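Local coordinates for avidin-related protein 2 (Gallus gallus, PDB 1WBI) that binds biotin as a homotetrameric member of the avidin family from chicken, at residues Ala4-Leu9 with Gly90-Lys95; Gly11-Asp16 with Phe121-Thr126. All blocks are in the same frame, centred on the assembly; numbering follows the deposited sequence. Where two conformers were deposited one is given.

Contact 1. Residues Ala4-Leu9 with Gly90-Lys95; sequences ARKCSL and GKEVLK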
ATOM      1  N   ALA A   4     -28.512  -8.000 -17.822  1.00 25.28           N
ATOM      2  CA  ALA A   4     -27.120  -7.728 -17.369  1.00 23.54           C
ATOM      3  C   ALA A   4     -26.699  -8.725 -16.289  1.00 22.33           C
ATOM      4  O   ALA A   4     -27.490  -9.105 -15.416  1.00 22.32           O
ATOM      5  CB  ALA A   4     -26.988  -6.310 -16.848  1.00 24.65           C
ATOM      6  N   ARG A   5     -25.437  -9.136 -16.353  1.00 21.12           N
ATOM      7  CA  ARG A   5     -24.867 -10.048 -15.373  1.00 19.32           C
ATOM      8  C   ARG A   5     -24.505  -9.316 -14.096  1.00 17.78           C
ATOM      9  O   ARG A   5     -24.068  -8.163 -14.132  1.00 16.79           O
ATOM     10  CB  ARG A   5     -23.544 -10.654 -15.889  1.00 19.94           C
ATOM     11  CG  ARG A   5     -23.651 -11.932 -16.635  1.00 22.45           C
ATOM     12  CD  ARG A   5     -22.332 -12.334 -17.191  1.00 20.39           C
ATOM     13  NE  ARG A   5     -21.339 -12.695 -16.169  1.00 21.21           N
ATOM     14  CZ  ARG A   5     -20.714 -13.869 -16.089  1.00 19.26           C
ATOM     15  NH1 ARG A   5     -20.989 -14.862 -16.932  1.00 19.04           N
ATOM     16  NH2 ARG A   5     -19.837 -14.075 -15.114  1.00 18.84           N
ATOM     17  N   LYS A   6     -24.605 -10.007 -12.975  1.00 14.19           N
ATOM     18  CA  LYS A   6     -24.011  -9.515 -11.724  1.00 14.64           C
ATOM     19  C   LYS A   6     -22.513  -9.311 -11.931  1.00 14.61           C
ATOM     20  O   LYS A   6     -21.855 -10.100 -12.602  1.00 13.92           O
ATOM     21  CB  LYS A   6     -24.262 -10.506 -10.584  1.00 15.28           C
ATOM     22  CG  LYS A   6     -25.711 -10.656 -10.177  1.00 14.30           C
ATOM     23  CD  LYS A   6     -26.344  -9.398  -9.601  1.00 14.82           C
ATOM     24  CE  LYS A   6     -27.777  -9.667  -9.157  1.00 17.67           C
ATOM     25  NZ  LYS A   6     -28.257  -8.497  -8.349  1.00 15.37           N
ATOM     26  N   CYS A   7     -21.977  -8.266 -11.334  1.00 13.98           N
ATOM     27  CA  CYS A   7     -20.553  -7.921 -11.434  1.00 13.83           C
ATOM     28  C   CYS A   7     -20.074  -7.557 -12.845  1.00 14.21           C
ATOM     29  O   CYS A   7     -18.854  -7.529 -13.117  1.00 14.85           O
ATOM     30  CB  CYS A   7     -19.664  -8.987 -10.773  1.00 14.59           C
ATOM     31  SG  CYS A   7     -19.833  -9.030  -9.033  1.00 17.61           S
ATOM     32  N   SER A   8     -20.999  -7.216 -13.742  1.00 13.00           N
ATOM     33  CA  SER A   8     -20.634  -6.345 -14.884  1.00 14.39           C
ATOM     34  C   SER A   8     -20.504  -4.965 -14.302  1.00 14.99           C
ATOM     35  O   SER A   8     -21.380  -4.503 -13.577  1.00 16.25           O
ATOM     36  CB  SER A   8     -21.701  -6.324 -15.974  1.00 14.78           C
ATOM     37  OG  SER A   8     -21.341  -5.409 -16.995  1.00 16.68           O
ATOM     38  N   LEU A   9     -19.387  -4.303 -14.532  1.00 14.06           N
ATOM     39  CA  LEU A   9     -19.169  -3.018 -13.881  1.00 14.59           C
ATOM     40  C   LEU A   9     -20.028  -1.905 -14.496  1.00 14.37           C
ATOM     41  O   LEU A   9     -20.212  -0.882 -13.842  1.00 13.78           O
ATOM     42  CB  LEU A   9     -17.700  -2.644 -13.940  0.50 15.08           C
ATOM     43  CG  LEU A   9     -16.872  -3.597 -13.081  0.50 16.32           C
ATOM     44  CD1 LEU A   9     -15.446  -3.250 -13.240  0.50 17.70           C
ATOM     45  CD2 LEU A   9     -17.333  -3.522 -11.613  0.50 16.57           C
ATOM     46  N   GLY A  90     -27.978 -11.657  -4.159  1.00 15.40           N
ATOM     47  CA  GLY A  90     -27.705 -10.900  -5.346  1.00 15.68           C
ATOM     48  C   GLY A  90     -27.019  -9.562  -5.102  1.00 14.80           C
ATOM     49  O   GLY A  90     -26.808  -8.810  -6.042  1.00 16.64           O
ATOM     50  N   LYS A  91     -26.678  -9.248  -3.847  1.00 15.50           N
ATOM     51  CA  LYS A  91     -26.051  -7.957  -3.580  1.00 15.63           C
ATOM     52  C   LYS A  91     -24.575  -7.959  -3.982  1.00 14.57           C
ATOM     53  O   LYS A  91     -23.805  -8.805  -3.530  1.00 13.37           O
ATOM     54  CB  LYS A  91     -26.208  -7.548  -2.115  1.00 16.37           C
ATOM     55  CG  LYS A  91     -25.594  -6.176  -1.831  1.00 16.48           C
ATOM     56  CD  LYS A  91     -25.680  -5.806  -0.364  1.00 20.06           C
ATOM     57  CE  LYS A  91     -25.008  -4.462  -0.094  1.00 23.67           C
ATOM     58  NZ  LYS A  91     -23.569  -4.525  -0.347  1.00 30.14           N
ATOM     59  N   GLU A  92     -24.223  -7.011  -4.827  1.00 14.20           N
ATOM     60  CA  GLU A  92     -22.848  -6.795  -5.327  1.00 13.31           C
ATOM     61  C   GLU A  92     -22.075  -5.835  -4.422  1.00 12.62           C
ATOM     62  O   GLU A  92     -22.568  -4.764  -4.039  1.00 13.84           O
ATOM     63  CB  GLU A  92     -22.838  -6.228  -6.744  1.00 13.00           C
ATOM     64  CG  GLU A  92     -23.505  -7.137  -7.776  1.00 14.75           C
ATOM     65  CD  GLU A  92     -24.103  -6.390  -8.901  1.00 15.90           C
ATOM     66  OE1 GLU A  92     -25.048  -5.640  -8.625  1.00 15.52           O
ATOM     67  OE2 GLU A  92     -23.634  -6.513 -10.037  1.00 14.26           O
ATOM     68  N   VAL A  93     -20.846  -6.186  -4.113  1.00 12.22           N
ATOM     69  CA  VAL A  93     -19.937  -5.255  -3.426  1.00 12.08           C
ATOM     70  C   VAL A  93     -18.588  -5.276  -4.143  1.00 11.33           C
ATOM     71  O   VAL A  93     -18.037  -6.366  -4.417  1.00 11.05           O
ATOM     72  CB  VAL A  93     -19.714  -5.631  -1.970  1.00 12.20           C
ATOM     73  CG1 VAL A  93     -18.738  -4.701  -1.308  1.00 11.90           C
ATOM     74  CG2 VAL A  93     -21.044  -5.646  -1.213  1.00 12.78           C
ATOM     75  N   LEU A  94     -18.050  -4.102  -4.494  1.00 10.98           N
ATOM     76  CA  LEU A  94     -16.693  -3.952  -4.994  1.00 10.71           C
ATOM     77  C   LEU A  94     -15.774  -3.679  -3.830  1.00 11.10           C
ATOM     78  O   LEU A  94     -15.900  -2.653  -3.163  1.00 11.94           O
ATOM     79  CB  LEU A  94     -16.561  -2.840  -6.029  1.00 11.70           C
ATOM     80  CG  LEU A  94     -17.593  -2.806  -7.115  1.00 11.31           C
ATOM     81  CD1 LEU A  94     -17.191  -1.696  -8.063  1.00 11.98           C
ATOM     82  CD2 LEU A  94     -17.696  -4.135  -7.864  1.00 12.96           C
ATOM     83  N   LYS A  95     -14.923  -4.624  -3.511  1.00  9.29           N
ATOM     84  CA  LYS A  95     -13.912  -4.420  -2.466  1.00  9.40           C
ATOM     85  C   LYS A  95     -12.639  -3.968  -3.135  1.00 10.37           C
ATOM     86  O   LYS A  95     -12.048  -4.723  -3.956  1.00 10.01           O
ATOM     87  CB  LYS A  95     -13.651  -5.712  -1.684  1.00 10.39           C
ATOM     88  CG  LYS A  95     -14.846  -6.235  -0.922  1.00 11.83           C
ATOM     89  CD  LYS A  95     -15.224  -5.373   0.244  1.00 13.13           C
ATOM     90  CE  LYS A  95     -14.179  -5.362   1.344  1.00 14.88           C
ATOM     91  NZ  LYS A  95     -14.681  -4.721   2.619  1.00 15.55           N
TER
HETATM   92  O   HOH W   1     -27.637  -6.042  -9.605  1.00 21.85           O

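Contact 2. Residues Gly11-Asp16 with Phe121-Thr126; sequences GEWDND and FTRQHT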
ATOM      1  N   GLY A  11     -22.765   0.503 -15.163  1.00 14.94           N
ATOM      2  CA  GLY A  11     -23.738   1.042 -14.224  1.00 14.29           C
ATOM      3  C   GLY A  11     -23.207   2.065 -13.248  1.00 14.01           C
ATOM      4  O   GLY A  11     -22.117   2.602 -13.472  1.00 14.12           O
ATOM      5  N   GLU A  12     -23.958   2.325 -12.182  1.00 13.81           N
ATOM      6  CA  GLU A  12     -23.718   3.409 -11.274  1.00 14.26           C
ATOM      7  C   GLU A  12     -23.417   2.853  -9.894  1.00 14.83           C
ATOM      8  O   GLU A  12     -24.142   1.984  -9.383  1.00 14.27           O
ATOM      9  CB  GLU A  12     -24.946   4.345 -11.214  1.00 15.67           C
ATOM     10  CG  GLU A  12     -25.169   5.197 -12.465  1.00 17.39           C
ATOM     11  CD  GLU A  12     -25.477   4.373 -13.693  1.00 17.97           C
ATOM     12  OE1 GLU A  12     -26.503   3.645 -13.676  1.00 19.94           O
ATOM     13  OE2 GLU A  12     -24.703   4.425 -14.647  1.00 18.94           O
ATOM     14  N   TRP A  13     -22.377   3.403  -9.268  1.00 13.66           N
ATOM     15  CA  TRP A  13     -21.817   2.885  -8.021  1.00 14.86           C
ATOM     16  C   TRP A  13     -21.522   4.036  -7.048  1.00 15.41           C
ATOM     17  O   TRP A  13     -21.015   5.063  -7.482  1.00 16.14           O
ATOM     18  CB  TRP A  13     -20.496   2.131  -8.313  1.00 14.51           C
ATOM     19  CG  TRP A  13     -20.607   0.996  -9.269  1.00 13.61           C
ATOM     20  CD1 TRP A  13     -20.488   1.039 -10.636  1.00 14.02           C
ATOM     21  CD2 TRP A  13     -20.835  -0.376  -8.938  1.00 13.23           C
ATOM     22  NE1 TRP A  13     -20.668  -0.205 -11.162  1.00 14.44           N
ATOM     23  CE2 TRP A  13     -20.874  -1.097 -10.139  1.00 12.48           C
ATOM     24  CE3 TRP A  13     -21.031  -1.055  -7.743  1.00 12.11           C
ATOM     25  CZ2 TRP A  13     -21.083  -2.503 -10.174  1.00 13.50           C
ATOM     26  CZ3 TRP A  13     -21.236  -2.441  -7.761  1.00 14.43           C
ATOM     27  CH2 TRP A  13     -21.271  -3.142  -8.977  1.00 12.78           C
ATOM     28  N   ASP A  14     -21.819   3.832  -5.766  1.00 13.79           N
ATOM     29  CA  ASP A  14     -21.496   4.718  -4.675  1.00 14.89           C
ATOM     30  C   ASP A  14     -20.310   4.130  -3.934  1.00 13.52           C
ATOM     31  O   ASP A  14     -20.225   2.918  -3.858  1.00 13.09           O
ATOM     32  CB  ASP A  14     -22.650   4.697  -3.599  1.00 15.91           C
ATOM     33  CG  ASP A  14     -23.945   5.353  -4.060  1.00 19.20           C
ATOM     34  OD1 ASP A  14     -23.892   6.504  -4.518  1.00 24.79           O
ATOM     35  OD2 ASP A  14     -25.000   4.687  -3.974  1.00 22.10           O
ATOM     36  N   ASN A  15     -19.443   4.919  -3.307  1.00 12.52           N
ATOM     37  CA  ASN A  15     -18.512   4.360  -2.323  1.00 12.95           C
ATOM     38  C   ASN A  15     -18.619   4.963  -0.964  1.00 13.19           C
ATOM     39  O   ASN A  15     -19.423   5.922  -0.752  1.00 12.52           O
ATOM     40  CB  ASN A  15     -17.050   4.326  -2.842  1.00 12.98           C
ATOM     41  CG  ASN A  15     -16.328   5.675  -2.809  1.00 13.33           C
ATOM     42  OD1 ASN A  15     -16.727   6.624  -2.124  1.00 13.04           O
ATOM     43  ND2 ASN A  15     -15.241   5.747  -3.558  1.00 11.66           N
ATOM     44  N   ASP A  16     -17.826   4.419  -0.039  1.00 12.52           N
ATOM     45  CA  ASP A  16     -17.920   4.784   1.378  1.00 14.25           C
ATOM     46  C   ASP A  16     -17.353   6.168   1.717  1.00 14.88           C
ATOM     47  O   ASP A  16     -17.448   6.582   2.873  1.00 18.73           O
ATOM     48  CB  ASP A  16     -17.229   3.729   2.227  0.50 14.12           C
ATOM     49  CG  ASP A  16     -15.787   3.535   1.816  0.50 14.62           C
ATOM     50  OD1 ASP A  16     -15.554   3.086   0.658  0.50 12.04           O
ATOM     51  OD2 ASP A  16     -14.907   3.847   2.640  0.50 19.57           O
ATOM     52  N   PHE A 121     -17.515  -0.245  -2.843  1.00 11.78           N
ATOM     53  CA  PHE A 121     -18.554   0.323  -3.707  1.00 12.23           C
ATOM     54  C   PHE A 121     -19.766  -0.588  -3.720  1.00 12.97           C
ATOM     55  O   PHE A 121     -19.621  -1.823  -3.733  1.00 11.65           O
ATOM     56  CB  PHE A 121     -18.099   0.471  -5.151  1.00 11.59           C
ATOM     57  CG  PHE A 121     -16.943   1.446  -5.383  1.00 11.02           C
ATOM     58  CD1 PHE A 121     -17.173   2.676  -5.982  1.00 11.16           C
ATOM     59  CD2 PHE A 121     -15.642   1.116  -5.035  1.00 11.29           C
ATOM     60  CE1 PHE A 121     -16.132   3.536  -6.271  1.00 11.79           C
ATOM     61  CE2 PHE A 121     -14.611   1.957  -5.291  1.00 10.39           C
ATOM     62  CZ  PHE A 121     -14.839   3.198  -5.911  1.00 11.74           C
ATOM     63  N   THR A 122     -20.939   0.019  -3.793  1.00 13.04           N
ATOM     64  CA  THR A 122     -22.209  -0.702  -3.984  1.00 14.17           C
ATOM     65  C   THR A 122     -22.962  -0.039  -5.119  1.00 14.26           C
ATOM     66  O   THR A 122     -22.724   1.134  -5.461  1.00 13.09           O
ATOM     67  CB  THR A 122     -23.065  -0.698  -2.725  1.00 15.03           C
ATOM     68  OG1 THR A 122     -23.177   0.641  -2.247  1.00 18.95           O
ATOM     69  CG2 THR A 122     -22.430  -1.575  -1.637  1.00 17.71           C
ATOM     70  N   ARG A 123     -23.890  -0.778  -5.713  1.00 15.41           N
ATOM     71  CA  ARG A 123     -24.612  -0.298  -6.889  1.00 17.13           C
ATOM     72  C   ARG A 123     -25.626   0.705  -6.383  1.00 18.65           C
ATOM     73  O   ARG A 123     -26.219   0.527  -5.321  1.00 18.09           O
ATOM     74  CB  ARG A 123     -25.271  -1.465  -7.651  1.00 17.77           C
ATOM     75  CG  ARG A 123     -25.587  -1.136  -9.079  1.00 17.69           C
ATOM     76  CD  ARG A 123     -26.168  -2.274  -9.810  1.00 17.07           C
ATOM     77  NE  ARG A 123     -25.194  -3.268 -10.279  1.00 15.48           N
ATOM     78  CZ  ARG A 123     -24.424  -3.114 -11.346  1.00 14.96           C
ATOM     79  NH1 ARG A 123     -24.413  -1.982 -12.043  1.00 17.62           N
ATOM     80  NH2 ARG A 123     -23.663  -4.106 -11.730  1.00 14.60           N
ATOM     81  N   GLN A 124     -25.797   1.795  -7.116  1.00 20.71           N
ATOM     82  CA  GLN A 124     -26.779   2.779  -6.710  1.00 22.56           C
ATOM     83  C   GLN A 124     -28.166   2.164  -6.793  1.00 25.51           C
ATOM     84  O   GLN A 124     -28.459   1.341  -7.665  1.00 25.03           O
ATOM     85  CB  GLN A 124     -26.706   4.022  -7.568  1.00 22.89           C
ATOM     86  CG  GLN A 124     -25.449   4.831  -7.383  1.00 23.26           C
ATOM     87  CD  GLN A 124     -25.652   6.280  -7.857  1.00 24.03           C
ATOM     88  OE1 GLN A 124     -26.499   6.532  -8.699  1.00 27.36           O
ATOM     89  NE2 GLN A 124     -24.925   7.204  -7.281  1.00 26.97           N
ATOM     90  N   HIS A 125     -29.017   2.572  -5.867  1.00 29.69           N
ATOM     91  CA  HIS A 125     -30.328   1.970  -5.778  1.00 33.36           C
ATOM     92  C   HIS A 125     -31.184   2.414  -6.953  1.00 34.15           C
ATOM     93  O   HIS A 125     -31.007   3.517  -7.486  1.00 34.28           O
ATOM     94  CB  HIS A 125     -30.964   2.270  -4.416  1.00 34.43           C
ATOM     95  CG  HIS A 125     -30.310   1.519  -3.292  1.00 37.55           C
ATOM     96  ND1 HIS A 125     -29.446   2.116  -2.394  1.00 40.85           N
ATOM     97  CD2 HIS A 125     -30.365   0.209  -2.948  1.00 39.61           C
ATOM     98  CE1 HIS A 125     -29.014   1.209  -1.535  1.00 41.24           C
ATOM     99  NE2 HIS A 125     -29.552   0.043  -1.852  1.00 41.06           N
ATOM    100  N   THR A 126     -32.031   1.488  -7.391  1.00 35.83           N
ATOM    101  CA  THR A 126     -32.991   1.678  -8.474  1.00 36.76           C
ATOM    102  C   THR A 126     -32.322   1.585  -9.831  1.00 38.00           C
ATOM    103  O   THR A 126     -32.450   0.557 -10.510  1.00 39.65           O
ATOM    104  CB  THR A 126     -33.810   2.980  -8.315  1.00 37.27           C
ATOM    105  OG1 THR A 126     -34.659   2.845  -7.165  1.00 37.70           O
ATOM    106  CG2 THR A 126     -34.668   3.241  -9.549  1.00 37.06           C
TER
HETATM  107  O   HOH W   2     -26.160   0.396 -12.000  1.00 16.56           O
HETATM  108  O   HOH W   3     -25.325   2.081  -3.180  1.00 23.22           O
HETATM  109  O   HOH W   4     -27.887   4.494  -4.009  1.00 35.92           O

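Contact 1. Residues Ala4-Leu9 with Gly90-Lys95
Residues 4-9 run without regular structure past the start of strand 92-101, with a type II turn from Arg5 to Ser8; the CA atoms of Cys7 and Glu92, the nearest pair, are 6.6 Å apart. The turn presents the backbone N-H of Cys7 to the Glu92 carboxylate. Glu92 holds CG anti to its carbonyl carbon and extends beyond it, so that OE2 takes the hydrogen bond from Cys7 N at 2.7 Å, almost straight (172°) and on the anti lone pair, the one away from OE1. Lys6, bent at chi2 (-64°), crosses this side chain at about a right angle, its CD 3.8 Å from Glu92 CD. Lys6 NZ passes the carboxylate and donates to Gly90 O at 2.7 Å, in the carbonyl plane and on a lone pair. Water 1 accepts from Lys6 NZ and donates to Glu92 OE1, the two atoms standing 4.3 Å apart, beyond a salt bridge. Deeper in, the methyls Leu9 CD2 and Leu94 CD2 meet at 3.8 Å. Cys7 is also tied to Cys84 by a disulfide, and Glu92 OE1 makes a salt bridge to Arg123. An alanine here in place of Glu92 would lack the carboxylate that takes the Cys7 N-H and meets Arg123, and the turn would probably sit less firmly against the strand. A covalent link and a buried carboxylate, probably kept ionised by nearby positive groups, thus fix the N-terminal segment to the barrel.

Contact 2. Residues Gly11-Asp16 with Phe121-Thr126
Strand 11-15 and the end of strand 114-123, the first and last strands of the avidin beta-barrel, pair antiparallel here and close the cylinder. Asp14 and Thr122 form the hydrogen-bonded pair, Asp14 N to Thr122 O at 2.9 Å and Thr122 N to Asp14 O at 3.0 Å. Beyond the strand end, Gln124 N adds one more bond, to Glu12 O, from above its carbonyl plane. The tight part holds Trp13, Asn15 and Phe121. Asn15 CB sits over the Phe121 ring face, 3.6 Å from its centroid, a CH-pi contact. With CG in the crowded position between backbone N and carbonyl carbon (chi1 77°), Asn15 lies alongside the ring and points the same way; its ND2 hydrogen-bonds to biotin, while Leu17 N and Ser19 N bond to its OD1. The indole NE1 of Trp13 donates to Leu9 O. At the margin of this packing, Trp13 CZ2 lies against one face of the Arg123 guanidinium, 3.4 Å from Arg123 NH2, the two planes 45° apart. Arg123 is bent at chi3 to reach this place, its NE turned to Glu92, and water 2 accepts from both Arg123 NH1 and Glu12 N. The other side, with Asp14 and Thr122, is looser and wet. Water 3 links Asp14 OD2, Thr122 OG1 and Arg123 O, and water 4 joins the same carboxylate oxygen to His125 N. Gln124 crosses Asp14 at about a right angle, and its NE2 meets Asp14 OD1 from above the carboxylate plane, at 3.0 Å.

In the fold
Both contacts lie on the same side of the chain's centre, their own centres 10 Å apart, and they share the sheet through neighbouring strands 92-101 and 114-123. Both are partly buried. Contact 2, nearer the chain centre and with no exposed residue among those that touch, is the barrel's own seam, backbone ladder and aromatic packing, and reaches the biotin pocket through Asn15. Contact 1 attaches an irregular segment to a strand by bonds from side chain to backbone, with exposed Lys6 at its margin. Besides the Glu92 salt bridge, Leu94 N probably bonds to Phe121 O, and Leu94 CG packs on Trp13 CZ3, so Leu94 carries the apolar packing of contact 2 into contact 1, where Leu9 meets it.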